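Local coordinates for putative lipoprotein (Bacteroides fragilis, PDB 3NQI), which is of unknown function but, as a putative lipoprotein, is probably anchored to a membrane through a lipid and may bind lipid, at residues N122-K133 against T186-S197; I85-V96 against F150-D158. All coordinates share one frame; numbering follows the deposited sequence.

Interaction 1. Residues N122-K133 against T186-S197; sequences NTIVLPVLYRVK and TRTSSFKAYEIS
Thr188 lies over the ring of Tyr130, its CB 4.2 Å from the ring centroid in a CH-pi contact, while Ser190 meets the same ring at its edge, where Tyr130 OH and Ser190 OG share a hydrogen bond of 3.0 Å. With CG set between its own backbone N and carbonyl carbon (chi1 65°), the tyrosine lays its ring alongside the neighbouring strand, and the beta-branched Thr188 covers one face and the small Ser190 fits at the edge. Further along the side of the strands that carries Tyr130, Leu126 CD2 touches Tyr194 CE1 at 3.9 Å, the leucine crossing the ring at about a right angle. These pairs belong to a long antiparallel beta-sheet pairing of strands 123-132 and 186-195, in which hydrogen-bonded pairs such as Val128 with Ser190 take turns with non-hydrogen-bonded ones. On the other side Val125 CG1 packs against Phe191 CD1 at 3.7 Å, and the rigid Pro127 fits a non-hydrogen-bonded pair, where its missing N-H costs no bond to Phe191. Past the strand end, Ile196 N bonds to Asn122 O at 2.8 Å. In the next shell, Phe150 receives the Tyr194 hydroxyl through its carbonyl and sets its ring edge-to-face with Tyr130.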
loop_
_atom_site.group_PDB
_atom_site.type_symbol
_atom_site.label_atom_id
_atom_site.label_comp_id
_atom_site.label_asym_id
_atom_site.label_seq_id
_atom_site.Cartn_x
_atom_site.Cartn_y
_atom_site.Cartn_z
ATOM N N ASN A 122 -5.329 2.219 -12.031
ATOM C CA ASN A 122 -4.242 3.157 -11.614
ATOM C C ASN A 122 -3.582 2.898 -10.254
ATOM O O ASN A 122 -2.643 3.615 -9.866
ATOM C CB ASN A 122 -4.861 4.548 -11.508
ATOM C CG ASN A 122 -5.396 5.066 -12.866
ATOM O OD1 ASN A 122 -4.650 5.202 -13.824
ATOM N ND2 ASN A 122 -6.686 5.345 -12.923
ATOM N N THR A 123 -4.145 1.973 -9.479
ATOM C CA THR A 123 -3.746 1.791 -8.083
ATOM C C THR A 123 -3.581 0.335 -7.698
ATOM O O THR A 123 -4.462 -0.495 -7.928
ATOM C CB THR A 123 -4.760 2.439 -7.076
ATOM O OG1 THR A 123 -4.944 3.812 -7.404
ATOM C CG2 THR A 123 -4.264 2.323 -5.571
ATOM N N ILE A 124 -2.470 0.041 -7.038
ATOM C CA ILE A 124 -2.326 -1.263 -6.431
ATOM C C ILE A 124 -2.068 -1.094 -4.913
ATOM O O ILE A 124 -1.692 -0.011 -4.453
ATOM C CB ILE A 124 -1.206 -2.100 -7.069
ATOM C CG1 ILE A 124 0.109 -1.365 -6.933
ATOM C CG2 ILE A 124 -1.547 -2.453 -8.587
ATOM C CD1 ILE A 124 1.364 -2.218 -7.320
ATOM N N VAL A 125 -2.347 -2.184 -4.188
ATOM C CA VAL A 125 -2.326 -2.172 -2.744
ATOM C C VAL A 125 -1.448 -3.283 -2.178
ATOM O O VAL A 125 -1.587 -4.436 -2.575
ATOM C CB VAL A 125 -3.722 -2.229 -2.141
ATOM C CG1 VAL A 125 -3.617 -2.168 -0.555
ATOM C CG2 VAL A 125 -4.553 -1.028 -2.649
ATOM N N LEU A 126 -0.527 -2.896 -1.285
ATOM C CA LEU A 126 0.284 -3.874 -0.524
ATOM C C LEU A 126 -0.205 -4.027 0.906
ATOM O O LEU A 126 -0.220 -3.086 1.648
ATOM C CB LEU A 126 1.768 -3.494 -0.552
ATOM C CG LEU A 126 2.621 -3.822 -1.782
ATOM C CD1 LEU A 126 1.970 -3.455 -3.031
ATOM C CD2 LEU A 126 4.067 -3.135 -1.579
ATOM N N PRO A 127 -0.654 -5.246 1.306
ATOM C CA PRO A 127 -0.775 -5.487 2.747
ATOM C C PRO A 127 0.607 -5.677 3.340
ATOM O O PRO A 127 1.352 -6.490 2.788
ATOM C CB PRO A 127 -1.561 -6.789 2.819
ATOM C CG PRO A 127 -1.821 -7.197 1.419
ATOM C CD PRO A 127 -0.884 -6.488 0.540
ATOM N N VAL A 128 1.050 -4.878 4.334
ATOM C CA VAL A 128 2.332 -5.093 4.927
ATOM C C VAL A 128 2.194 -5.614 6.395
ATOM O O VAL A 128 1.443 -5.044 7.195
ATOM C CB VAL A 128 3.248 -3.822 4.860
ATOM C CG1 VAL A 128 4.653 -4.270 5.180
ATOM C CG2 VAL A 128 3.187 -3.220 3.481
ATOM N N LEU A 129 2.848 -6.740 6.693
ATOM C CA LEU A 129 3.029 -7.278 8.075
ATOM C C LEU A 129 4.495 -6.980 8.450
ATOM O O LEU A 129 5.447 -7.403 7.781
ATOM C CB LEU A 129 2.661 -8.753 8.159
ATOM C CG LEU A 129 2.303 -9.470 9.478
ATOM C CD1 LEU A 129 1.115 -8.835 10.173
ATOM C CD2 LEU A 129 2.008 -10.930 9.177
ATOM N N TYR A 130 4.666 -6.173 9.485
ATOM C CA TYR A 130 5.980 -5.708 9.848
ATOM C C TYR A 130 6.164 -5.488 11.358
ATOM O O TYR A 130 5.244 -5.664 12.129
ATOM C CB TYR A 130 6.292 -4.478 9.042
ATOM C CG TYR A 130 5.443 -3.254 9.276
ATOM C CD1 TYR A 130 4.164 -3.152 8.768
ATOM C CD2 TYR A 130 5.944 -2.160 9.975
ATOM C CE1 TYR A 130 3.344 -2.020 9.016
ATOM C CE2 TYR A 130 5.156 -1.010 10.194
ATOM C CZ TYR A 130 3.876 -0.938 9.695
ATOM O OH TYR A 130 3.127 0.168 9.907
ATOM N N ARG A 131 7.368 -5.126 11.776
ATOM C CA ARG A 131 7.686 -5.049 13.200
ATOM C C ARG A 131 7.954 -3.622 13.611
ATOM O O ARG A 131 8.751 -2.947 12.975
ATOM C CB ARG A 131 8.930 -5.900 13.504
ATOM C CG ARG A 131 8.678 -7.419 13.469
ATOM C CD ARG A 131 9.982 -8.233 13.361
ATOM N NE ARG A 131 10.386 -8.219 11.977
ATOM C CZ ARG A 131 10.297 -9.236 11.128
ATOM N NH1 ARG A 131 9.902 -10.446 11.527
ATOM N NH2 ARG A 131 10.637 -9.013 9.856
ATOM N N VAL A 132 7.306 -3.168 14.681
ATOM C CA VAL A 132 7.544 -1.843 15.230
ATOM C C VAL A 132 8.113 -1.878 16.662
ATOM O O VAL A 132 8.149 -2.924 17.334
ATOM C CB VAL A 132 6.250 -0.987 15.163
ATOM C CG1 VAL A 132 5.792 -0.824 13.654
ATOM C CG2 VAL A 132 5.118 -1.573 16.003
ATOM N N LYS A 133 8.564 -0.711 17.128
ATOM C CA LYS A 133 9.013 -0.561 18.502
ATOM C C LYS A 133 7.793 -0.600 19.419
ATOM O O LYS A 133 6.747 -0.099 19.067
ATOM C CB LYS A 133 9.732 0.763 18.652
ATOM C CG LYS A 133 10.282 1.062 20.042
ATOM C CD LYS A 133 11.060 2.384 20.016
ATOM C CE LYS A 133 11.682 2.691 21.365
ATOM N NZ LYS A 133 12.379 3.983 21.282
ATOM N N THR A 186 7.427 -5.800 17.631
ATOM C CA THR A 186 5.981 -5.698 17.827
ATOM C C THR A 186 5.251 -5.826 16.480
ATOM O O THR A 186 5.393 -4.994 15.618
ATOM C CB THR A 186 5.620 -4.404 18.557
ATOM O OG1 THR A 186 6.384 -4.341 19.771
ATOM C CG2 THR A 186 4.055 -4.312 18.862
ATOM N N ARG A 187 4.453 -6.876 16.328
ATOM C CA ARG A 187 3.787 -7.123 15.069
ATOM C C ARG A 187 2.705 -6.073 14.787
ATOM O O ARG A 187 1.911 -5.744 15.672
ATOM C CB ARG A 187 3.160 -8.519 15.039
ATOM C CG ARG A 187 2.591 -8.878 13.671
ATOM C CD ARG A 187 2.015 -10.281 13.682
ATOM N NE ARG A 187 0.895 -10.365 14.589
ATOM C CZ ARG A 187 0.457 -11.472 15.191
ATOM N NH1 ARG A 187 1.060 -12.640 15.042
ATOM N NH2 ARG A 187 -0.589 -11.394 15.997
ATOM N N THR A 188 2.721 -5.546 13.560
ATOM C CA THR A 188 1.806 -4.510 13.063
ATOM C C THR A 188 1.388 -4.867 11.645
ATOM O O THR A 188 2.217 -5.398 10.899
ATOM C CB THR A 188 2.542 -3.165 12.971
ATOM O OG1 THR A 188 3.110 -2.888 14.239
ATOM C CG2 THR A 188 1.618 -1.996 12.546
ATOM N N SER A 189 0.153 -4.535 11.257
ATOM C CA SER A 189 -0.294 -4.712 9.881
ATOM C C SER A 189 -0.790 -3.357 9.356
ATOM O O SER A 189 -1.345 -2.529 10.117
ATOM C CB SER A 189 -1.371 -5.793 9.838
ATOM O OG SER A 189 -2.400 -5.432 10.709
ATOM N N SER A 190 -0.510 -3.080 8.095
ATOM C CA SER A 190 -1.012 -1.886 7.421
ATOM C C SER A 190 -1.227 -2.148 5.940
ATOM O O SER A 190 -0.453 -2.880 5.318
ATOM C CB SER A 190 -0.014 -0.731 7.513
ATOM O OG SER A 190 0.398 -0.423 8.832
ATOM N N PHE A 191 -2.219 -1.501 5.345
ATOM C CA PHE A 191 -2.288 -1.449 3.885
ATOM C C PHE A 191 -1.546 -0.213 3.387
ATOM O O PHE A 191 -1.602 0.824 4.053
ATOM C CB PHE A 191 -3.658 -1.360 3.408
ATOM C CG PHE A 191 -4.424 -2.615 3.580
ATOM C CD1 PHE A 191 -4.195 -3.687 2.760
ATOM C CD2 PHE A 191 -5.396 -2.696 4.528
ATOM C CE1 PHE A 191 -4.950 -4.862 2.911
ATOM C CE2 PHE A 191 -6.119 -3.853 4.695
ATOM C CZ PHE A 191 -5.904 -4.921 3.861
ATOM N N LYS A 192 -0.849 -0.347 2.255
ATOM C CA LYS A 192 -0.179 0.804 1.587
ATOM C C LYS A 192 -0.666 0.814 0.138
ATOM O O LYS A 192 -0.580 -0.194 -0.572
ATOM C CB LYS A 192 1.332 0.644 1.661
ATOM C CG LYS A 192 1.870 0.667 3.103
ATOM C CD LYS A 192 1.898 2.157 3.605
ATOM C CE LYS A 192 2.071 2.286 5.050
ATOM N NZ LYS A 192 1.834 3.730 5.364
ATOM N N ALA A 193 -1.225 1.945 -0.271
ATOM C CA ALA A 193 -1.775 2.111 -1.606
ATOM C C ALA A 193 -0.865 3.007 -2.464
ATOM O O ALA A 193 -0.353 4.053 -1.994
ATOM C CB ALA A 193 -3.211 2.686 -1.532
ATOM N N TYR A 194 -0.666 2.577 -3.718
ATOM C CA TYR A 194 0.287 3.166 -4.670
ATOM C C TYR A 194 -0.378 3.551 -5.970
ATOM O O TYR A 194 -0.884 2.696 -6.724
ATOM C CB TYR A 194 1.436 2.203 -5.026
ATOM C CG TYR A 194 2.232 1.790 -3.825
ATOM C CD1 TYR A 194 1.816 0.750 -3.010
ATOM C CD2 TYR A 194 3.342 2.479 -3.467
ATOM C CE1 TYR A 194 2.509 0.416 -1.854
ATOM C CE2 TYR A 194 4.085 2.135 -2.324
ATOM C CZ TYR A 194 3.681 1.134 -1.536
ATOM O OH TYR A 194 4.395 0.843 -0.396
ATOM N N GLU A 195 -0.332 4.850 -6.259
ATOM C CA GLU A 195 -0.778 5.327 -7.572
ATOM C C GLU A 195 0.349 5.066 -8.567
ATOM O O GLU A 195 1.428 5.646 -8.465
ATOM C CB GLU A 195 -1.117 6.854 -7.506
ATOM C CG GLU A 195 -2.199 7.309 -8.481
ATOM C CD GLU A 195 -1.784 7.246 -9.957
ATOM O OE1 GLU A 195 -0.572 7.337 -10.260
ATOM O OE2 GLU A 195 -2.669 7.181 -10.821
ATOM N N ILE A 196 0.103 4.239 -9.562
ATOM C CA ILE A 196 1.150 3.758 -10.444
ATOM C C ILE A 196 1.012 4.243 -11.922
ATOM O O ILE A 196 1.726 3.761 -12.766
ATOM C CB ILE A 196 1.293 2.260 -10.403
ATOM C CG1 ILE A 196 -0.023 1.575 -10.796
ATOM C CG2 ILE A 196 1.789 1.796 -8.988
ATOM C CD1 ILE A 196 0.205 0.135 -11.247
ATOM N N SER A 197 0.180 5.259 -12.186
ATOM C CA SER A 197 -0.020 5.719 -13.558
ATOM C C SER A 197 1.274 6.224 -14.174
ATOM O O SER A 197 1.552 5.975 -15.352
ATOM C CB SER A 197 -1.091 6.800 -13.621
ATOM O OG SER A 197 -2.332 6.248 -13.246
#

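Interaction 2. Residues I85-V96 against F150-D158; sequences ITTPKVGESGDV and FTLVCYTDD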
loop_
_atom_site.group_PDB
_atom_site.type_symbol
_atom_site.label_atom_id
_atom_site.label_comp_id
_atom_site.label_asym_id
_atom_site.label_seq_id
_atom_site.Cartn_x
_atom_site.Cartn_y
_atom_site.Cartn_z
ATOM N N ILE A 85 7.922 5.324 -7.351
ATOM C CA ILE A 85 8.811 6.103 -8.168
ATOM C C ILE A 85 9.451 5.313 -9.338
ATOM O O ILE A 85 9.465 4.065 -9.339
ATOM C CB ILE A 85 9.914 6.767 -7.340
ATOM C CG1 ILE A 85 10.828 5.746 -6.726
ATOM C CG2 ILE A 85 9.362 7.725 -6.226
ATOM C CD1 ILE A 85 12.248 6.101 -6.978
ATOM N N THR A 86 9.955 6.048 -10.344
ATOM C CA THR A 86 10.772 5.465 -11.377
ATOM C C THR A 86 12.120 6.107 -11.212
ATOM O O THR A 86 12.207 7.254 -10.847
ATOM C CB THR A 86 10.270 5.815 -12.786
ATOM O OG1 THR A 86 10.129 7.235 -12.885
ATOM C CG2 THR A 86 8.912 5.175 -13.041
ATOM N N THR A 87 13.160 5.337 -11.418
ATOM C CA THR A 87 14.504 5.877 -11.485
ATOM C C THR A 87 15.231 4.910 -12.446
ATOM O O THR A 87 14.786 3.800 -12.618
ATOM C CB THR A 87 15.140 5.941 -10.103
ATOM O OG1 THR A 87 16.398 6.598 -10.201
ATOM C CG2 THR A 87 15.340 4.511 -9.513
ATOM N N PRO A 88 16.290 5.349 -13.107
ATOM C CA PRO A 88 16.858 4.459 -14.136
ATOM C C PRO A 88 17.470 3.173 -13.614
ATOM O O PRO A 88 17.287 2.139 -14.210
ATOM C CB PRO A 88 17.942 5.327 -14.780
ATOM C CG PRO A 88 17.505 6.703 -14.527
ATOM C CD PRO A 88 16.868 6.700 -13.188
ATOM N N LYS A 89 18.198 3.253 -12.509
ATOM C CA LYS A 89 18.871 2.096 -11.926
ATOM C C LYS A 89 19.201 2.315 -10.440
ATOM O O LYS A 89 19.045 3.413 -9.928
ATOM C CB LYS A 89 20.150 1.825 -12.701
ATOM C CG LYS A 89 21.167 2.978 -12.676
ATOM C CD LYS A 89 22.430 2.673 -13.521
ATOM C CE LYS A 89 23.399 3.827 -13.429
ATOM N NZ LYS A 89 24.671 3.518 -14.119
ATOM N N VAL A 90 19.705 1.290 -9.767
ATOM C CA VAL A 90 20.040 1.419 -8.352
ATOM C C VAL A 90 21.106 2.501 -8.153
ATOM O O VAL A 90 22.070 2.560 -8.896
ATOM C CB VAL A 90 20.501 0.082 -7.762
ATOM C CG1 VAL A 90 21.054 0.279 -6.353
ATOM C CG2 VAL A 90 19.335 -0.935 -7.792
ATOM N N GLY A 91 20.907 3.383 -7.176
ATOM C CA GLY A 91 21.906 4.425 -6.849
ATOM C C GLY A 91 21.654 5.792 -7.473
ATOM O O GLY A 91 22.379 6.747 -7.173
ATOM N N GLU A 92 20.646 5.901 -8.339
ATOM C CA GLU A 92 20.304 7.182 -8.983
ATOM C C GLU A 92 19.267 7.930 -8.172
ATOM O O GLU A 92 18.652 7.376 -7.269
ATOM C CB GLU A 92 19.753 6.963 -10.408
ATOM C CG GLU A 92 20.731 6.295 -11.372
ATOM C CD GLU A 92 21.712 7.252 -12.005
ATOM O OE1 GLU A 92 22.422 7.983 -11.284
ATOM O OE2 GLU A 92 21.778 7.259 -13.253
ATOM N N SER A 93 19.048 9.182 -8.558
ATOM C CA SER A 93 18.108 10.095 -7.897
ATOM C C SER A 93 16.718 9.521 -7.608
ATOM O O SER A 93 16.058 8.948 -8.473
ATOM C CB SER A 93 17.966 11.391 -8.721
ATOM O OG SER A 93 16.834 12.155 -8.302
ATOM N N GLY A 94 16.272 9.723 -6.379
ATOM C CA GLY A 94 15.029 9.147 -5.904
ATOM C C GLY A 94 15.127 7.714 -5.406
ATOM O O GLY A 94 14.162 7.221 -4.816
ATOM N N ASP A 95 16.237 7.013 -5.659
ATOM C CA ASP A 95 16.338 5.600 -5.199
ATOM C C ASP A 95 16.394 5.535 -3.663
ATOM O O ASP A 95 16.778 6.495 -3.003
ATOM C CB ASP A 95 17.540 4.874 -5.796
ATOM C CG ASP A 95 17.437 3.345 -5.674
ATOM O OD1 ASP A 95 16.332 2.774 -5.505
ATOM O OD2 ASP A 95 18.490 2.695 -5.802
ATOM N N VAL A 96 15.984 4.409 -3.124
ATOM C CA VAL A 96 15.883 4.191 -1.686
ATOM C C VAL A 96 16.580 2.855 -1.370
ATOM O O VAL A 96 16.419 1.871 -2.101
ATOM C CB VAL A 96 14.371 4.161 -1.242
ATOM C CG1 VAL A 96 14.232 3.831 0.242
ATOM C CG2 VAL A 96 13.696 5.493 -1.548
ATOM N N PHE A 150 7.492 2.638 2.941
ATOM C CA PHE A 150 7.419 1.534 2.015
ATOM C C PHE A 150 7.287 2.142 0.626
ATOM O O PHE A 150 6.178 2.586 0.221
ATOM C CB PHE A 150 6.205 0.640 2.338
ATOM C CG PHE A 150 6.200 0.122 3.736
ATOM C CD1 PHE A 150 6.906 -1.028 4.042
ATOM C CD2 PHE A 150 5.557 0.840 4.752
ATOM C CE1 PHE A 150 6.926 -1.505 5.347
ATOM C CE2 PHE A 150 5.528 0.366 6.050
ATOM C CZ PHE A 150 6.212 -0.821 6.356
ATOM N N THR A 151 8.405 2.201 -0.088
ATOM C CA THR A 151 8.435 2.821 -1.404
ATOM C C THR A 151 8.560 1.785 -2.494
ATOM O O THR A 151 9.480 0.920 -2.424
ATOM C CB THR A 151 9.637 3.750 -1.481
ATOM O OG1 THR A 151 9.498 4.725 -0.482
ATOM C CG2 THR A 151 9.773 4.456 -2.864
ATOM N N LEU A 152 7.675 1.841 -3.495
ATOM C CA LEU A 152 7.830 0.962 -4.687
ATOM C C LEU A 152 8.677 1.656 -5.724
ATOM O O LEU A 152 8.384 2.818 -6.107
ATOM C CB LEU A 152 6.525 0.545 -5.305
ATOM C CG LEU A 152 5.742 -0.472 -4.532
ATOM C CD1 LEU A 152 4.415 -0.686 -5.307
ATOM C CD2 LEU A 152 6.570 -1.830 -4.335
ATOM N N VAL A 153 9.707 0.950 -6.205
ATOM C CA VAL A 153 10.626 1.510 -7.194
ATOM C C VAL A 153 10.608 0.654 -8.477
ATOM O O VAL A 153 10.758 -0.577 -8.444
ATOM C CB VAL A 153 12.065 1.671 -6.614
ATOM C CG1 VAL A 153 13.041 2.461 -7.596
ATOM C CG2 VAL A 153 12.037 2.357 -5.201
ATOM N N CYS A 154 10.389 1.329 -9.588
ATOM C CA CYS A 154 10.580 0.797 -10.937
ATOM C C CYS A 154 11.919 1.309 -11.476
ATOM O O CYS A 154 12.144 2.539 -11.609
ATOM C CB CYS A 154 9.471 1.289 -11.830
ATOM S SG CYS A 154 9.586 0.584 -13.483
ATOM N N TYR A 155 12.838 0.392 -11.738
ATOM C CA TYR A 155 14.143 0.743 -12.345
ATOM C C TYR A 155 13.961 0.686 -13.851
ATOM O O TYR A 155 13.907 -0.376 -14.455
ATOM C CB TYR A 155 15.295 -0.162 -11.868
ATOM C CG TYR A 155 15.490 -0.036 -10.375
ATOM C CD1 TYR A 155 16.067 1.104 -9.822
ATOM C CD2 TYR A 155 15.034 -1.010 -9.526
ATOM C CE1 TYR A 155 16.209 1.242 -8.456
ATOM C CE2 TYR A 155 15.163 -0.892 -8.160
ATOM C CZ TYR A 155 15.743 0.220 -7.619
ATOM O OH TYR A 155 15.822 0.356 -6.256
ATOM N N THR A 156 13.881 1.845 -14.474
ATOM C CA THR A 156 13.458 1.857 -15.868
ATOM C C THR A 156 14.486 1.309 -16.878
ATOM O O THR A 156 14.087 0.842 -17.933
ATOM C CB THR A 156 12.979 3.234 -16.246
ATOM O OG1 THR A 156 14.041 4.167 -16.021
ATOM C CG2 THR A 156 11.760 3.583 -15.412
ATOM N N ASP A 157 15.781 1.319 -16.545
ATOM C CA ASP A 157 16.797 0.667 -17.398
ATOM C C ASP A 157 16.505 -0.813 -17.595
ATOM O O ASP A 157 16.925 -1.381 -18.567
ATOM C CB ASP A 157 18.218 0.775 -16.814
ATOM C CG ASP A 157 18.836 2.175 -16.979
ATOM O OD1 ASP A 157 18.238 3.034 -17.686
ATOM O OD2 ASP A 157 19.919 2.408 -16.391
ATOM N N ASP A 158 15.800 -1.432 -16.667
ATOM C CA ASP A 158 15.514 -2.860 -16.773
ATOM C C ASP A 158 14.373 -3.201 -17.705
ATOM O O ASP A 158 14.160 -4.396 -18.014
ATOM C CB ASP A 158 15.244 -3.455 -15.391
ATOM C CG ASP A 158 16.466 -3.370 -14.466
ATOM O OD1 ASP A 158 17.590 -3.140 -14.977
ATOM O OD2 ASP A 158 16.311 -3.546 -13.237
#
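Thr151 opens the contact with its methyl, CG2 lying 4.2 Å from Ile85 CG1 and also near Val96, so a short branched side chain fills the start of the strand pairing. Leu152 contributes its backbone, accepting the N-H of Ile85 at its O, while its side chain packs on Tyr194 instead. Val153 then lies side by side with Ile85, its CG1 3.8 Å from Ile85 CD1, and the same methyl reaches Thr87 CG2. At Cys154 the backbone both gives and takes, its N and O bonding to Ile85 and Thr87, the residues flanking its partner Thr86, as in parallel pairing. Strands 78-87 and 148-155 here pair in parallel, and the chain leaving strand 78-87 goes on through two consecutive type II turns, Lys89 to Glu92 and Glu92 to Asp95, that fold back over Tyr155 of the second strand. This tyrosine is held from both faces, Val90 CG2 standing 3.7 Å above one and Val153 CG1 3.4 Å above the opposite one, each toward the rim. Its hydroxyl donates to Asp95 OD1 at 2.6 Å, with the carboxylate turned 87° from the ring; Arg171 also bonds this hydroxyl. In the aspartate, CG trans to its own N (chi1 -163°) carries the carboxylate to the phenol, and OD2 accepts the N-H of Gly91, so one carboxylate braces the turns and anchors the phenol. Gly91 and Gly94 both have positive phi, which suits glycine in these turns. Thr156 donates its N-H to Thr87 O as the strand gives way to a 3-10 turn, and its CG2 packs 3.8 Å from Thr86 CB. Asp157 follows with its N bonded to Pro88 O at 2.9 Å.

In the fold
After five earlier strands, the chain reaches strand 78-87 and the turns after it, the first half of interaction 2. It next forms strand 123-132, whose partner lies later in sequence. Strand 148-155 then returns to 85-96, closing a loop of 53 residues that contains strand 123-132. Segment 186-197 follows 150-158 in the chain and closes interaction 1 over 52 residues, so the two loops cross and neither nests in the other. Strand 78-87 lies between strands 148-155 and 186-195, pairing parallel with each, and thereby joins the contacts through backbone bonds. They also touch directly, Phe150 packing on Val128 and Lys192.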